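Local coordinates for peptide synthetase, module 7 (Actinoplanes teichomyceticus, PDB 4TX3), which probably serves nonribosomal peptide synthesis in the final module of a glycopeptide antibiotic assembly line, through a condensation-type domain, at residues T280-T286 / F308-L314. Residues are numbered along the deposited sequence; the frame is centred on the assembly and turned at random.
Sequences TDLVIGT and FPVRTDL
Leu282 O takes the backbone N-H of Thr312 (N to O 2.6 Å), nearly straight on, and Arg311 CA adds a second, softer CA-H contact to Leu282 O at 3.3 Å. Leu282 N returns a bond to Thr312 O (3.0 Å), making this a hydrogen-bonded pair; Ile284 with Val310 and Thr286 with Phe308 repeat the pattern, the last pair's Phe308 N bond being weak. The axes run antiparallel at 155°, and Pro309, lacking an N-H, faces Gly285 at a non-hydrogen-bonded position. On the Asp281 face, Arg311 reaches out with CG anti to its N (chi1 -176°) and an extended chain, meeting the carboxylate side-on: NE to Asp281 OD1 and NH2 to Asp281 OD2 are both 2.8 Å, a salt bridge with carboxylate and guanidinium planes 20° apart. Gly285 also bonds through its backbone to Val363 and Leu365, tying the two-stranded antiparallel ribbon to strand 363-369 in the C-terminal lobe of this chloramphenicol-acetyltransferase-like fold. A methionine in place of Arg311 would probably leave the Asp281 carboxylate without its counter-charge and the His211 and Ala213 carbonyls without their NH1 donor. On the opposite face, Leu282 CD1 meets CD1 of Leu314, just past the strand end, at 3.6 Å, while Thr286 CG2 touches the Phe308 ring edge at CD2 (3.6 Å).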
loop_
_atom_site.group_PDB
_atom_site.type_symbol
_atom_site.label_atom_id
_atom_site.label_comp_id
_atom_site.label_asym_id
_atom_site.label_seq_id
_atom_site.Cartn_x
_atom_site.Cartn_y
_atom_site.Cartn_z
ATOM N N THR B 280 -23.722 -1.738 -33.318
ATOM C CA THR B 280 -23.171 -0.443 -32.928
ATOM C C THR B 280 -23.702 0.035 -31.587
ATOM O O THR B 280 -23.546 1.203 -31.247
ATOM C CB THR B 280 -23.468 0.641 -33.992
ATOM O OG1 THR B 280 -24.884 0.723 -34.225
ATOM C CG2 THR B 280 -22.778 0.304 -35.290
ATOM N N ASP B 281 -24.329 -0.867 -30.836
ATOM C CA ASP B 281 -24.874 -0.551 -29.518
ATOM C C ASP B 281 -24.357 -1.585 -28.525
ATOM O O ASP B 281 -24.834 -2.722 -28.479
ATOM C CB ASP B 281 -26.413 -0.531 -29.549
ATOM C CG ASP B 281 -27.039 -0.132 -28.194
ATOM O OD1 ASP B 281 -26.346 0.543 -27.396
ATOM O OD2 ASP B 281 -28.223 -0.485 -27.929
ATOM N N LEU B 282 -23.368 -1.195 -27.733
ATOM C CA LEU B 282 -22.620 -2.174 -26.955
ATOM C C LEU B 282 -22.505 -1.769 -25.506
ATOM O O LEU B 282 -22.415 -0.576 -25.196
ATOM C CB LEU B 282 -21.213 -2.359 -27.530
ATOM C CG LEU B 282 -21.032 -2.959 -28.920
ATOM C CD1 LEU B 282 -19.552 -3.091 -29.230
ATOM C CD2 LEU B 282 -21.671 -4.318 -28.971
ATOM N N VAL B 283 -22.513 -2.758 -24.618
ATOM C CA VAL B 283 -22.207 -2.508 -23.223
ATOM C C VAL B 283 -20.983 -3.323 -22.826
ATOM O O VAL B 283 -20.978 -4.539 -22.909
ATOM C CB VAL B 283 -23.392 -2.841 -22.288
ATOM C CG1 VAL B 283 -22.993 -2.606 -20.839
ATOM C CG2 VAL B 283 -24.608 -2.002 -22.635
ATOM N N ILE B 284 -19.927 -2.628 -22.430
ATOM C CA ILE B 284 -18.746 -3.272 -21.884
ATOM C C ILE B 284 -18.628 -2.945 -20.412
ATOM O O ILE B 284 -18.590 -1.772 -20.032
ATOM C CB ILE B 284 -17.486 -2.823 -22.587
ATOM C CG1 ILE B 284 -17.559 -3.212 -24.068
ATOM C CG2 ILE B 284 -16.271 -3.424 -21.891
ATOM C CD1 ILE B 284 -16.358 -2.808 -24.869
ATOM N N GLY B 285 -18.576 -3.982 -19.586
ATOM C CA GLY B 285 -18.528 -3.795 -18.150
ATOM C C GLY B 285 -17.127 -3.944 -17.588
ATOM O O GLY B 285 -16.229 -4.510 -18.225
ATOM N N THR B 286 -16.950 -3.422 -16.384
ATOM C CA THR B 286 -15.697 -3.512 -15.664
ATOM C C THR B 286 -15.977 -3.626 -14.167
ATOM O O THR B 286 -17.058 -3.260 -13.705
ATOM C CB THR B 286 -14.790 -2.289 -15.940
ATOM O OG1 THR B 286 -13.434 -2.611 -15.606
ATOM C CG2 THR B 286 -15.242 -1.082 -15.129
ATOM N N PHE B 308 -19.678 -2.306 -13.080
ATOM C CA PHE B 308 -19.828 -0.962 -13.608
ATOM C C PHE B 308 -19.921 -1.068 -15.141
ATOM O O PHE B 308 -18.901 -1.218 -15.833
ATOM C CB PHE B 308 -18.647 -0.089 -13.167
ATOM C CG PHE B 308 -18.617 1.276 -13.805
ATOM C CD1 PHE B 308 -19.718 2.123 -13.717
ATOM C CD2 PHE B 308 -17.487 1.713 -14.491
ATOM C CE1 PHE B 308 -19.701 3.390 -14.305
ATOM C CE2 PHE B 308 -17.453 2.975 -15.089
ATOM C CZ PHE B 308 -18.570 3.817 -14.998
ATOM N N PRO B 309 -21.155 -1.033 -15.669
ATOM C CA PRO B 309 -21.445 -1.191 -17.095
ATOM C C PRO B 309 -21.456 0.138 -17.813
ATOM O O PRO B 309 -22.063 1.078 -17.317
ATOM C CB PRO B 309 -22.840 -1.806 -17.090
ATOM C CG PRO B 309 -23.472 -1.174 -15.887
ATOM C CD PRO B 309 -22.383 -1.039 -14.863
ATOM N N VAL B 310 -20.790 0.223 -18.957
ATOM C CA VAL B 310 -20.808 1.448 -19.740
ATOM C C VAL B 310 -21.289 1.141 -21.145
ATOM O O VAL B 310 -20.776 0.247 -21.824
ATOM C CB VAL B 310 -19.430 2.135 -19.765
ATOM C CG1 VAL B 310 -19.432 3.294 -20.756
ATOM C CG2 VAL B 310 -19.079 2.632 -18.355
ATOM N N ARG B 311 -22.325 1.861 -21.551
ATOM C CA ARG B 311 -22.926 1.645 -22.845
ATOM C C ARG B 311 -22.246 2.556 -23.846
ATOM O O ARG B 311 -22.036 3.739 -23.576
ATOM C CB ARG B 311 -24.426 1.910 -22.788
ATOM C CG ARG B 311 -25.166 1.624 -24.064
ATOM C CD ARG B 311 -26.606 2.073 -23.917
ATOM N NE ARG B 311 -27.431 1.640 -25.032
ATOM C CZ ARG B 311 -28.757 1.629 -25.010
ATOM N NH1 ARG B 311 -29.401 2.030 -23.922
ATOM N NH2 ARG B 311 -29.439 1.206 -26.066
ATOM N N THR B 312 -21.886 2.012 -25.000
ATOM C CA THR B 312 -21.196 2.826 -25.983
ATOM C C THR B 312 -21.920 2.729 -27.309
ATOM O O THR B 312 -22.359 1.656 -27.696
ATOM C CB THR B 312 -19.714 2.397 -26.117
ATOM O OG1 THR B 312 -19.042 2.672 -24.878
ATOM C CG2 THR B 312 -19.024 3.175 -27.214
ATOM N N ASP B 313 -22.079 3.867 -27.977
ATOM C CA ASP B 313 -22.728 3.914 -29.279
ATOM C C ASP B 313 -21.697 4.071 -30.392
ATOM O O ASP B 313 -21.006 5.082 -30.452
ATOM C CB ASP B 313 -23.742 5.058 -29.318
ATOM C CG ASP B 313 -24.340 5.284 -30.712
ATOM O OD1 ASP B 313 -24.282 4.382 -31.577
ATOM O OD2 ASP B 313 -24.896 6.378 -30.934
ATOM N N LEU B 314 -21.624 3.083 -31.284
ATOM C CA LEU B 314 -20.592 3.058 -32.326
ATOM C C LEU B 314 -21.119 3.281 -33.741
ATOM O O LEU B 314 -20.480 2.875 -34.712
ATOM C CB LEU B 314 -19.835 1.731 -32.283
ATOM C CG LEU B 314 -19.137 1.527 -30.941
ATOM C CD1 LEU B 314 -19.802 0.389 -30.174
ATOM C CD2 LEU B 314 -17.658 1.281 -31.127
HETATM O O HOH W 1 -26.377 1.991 -32.121
#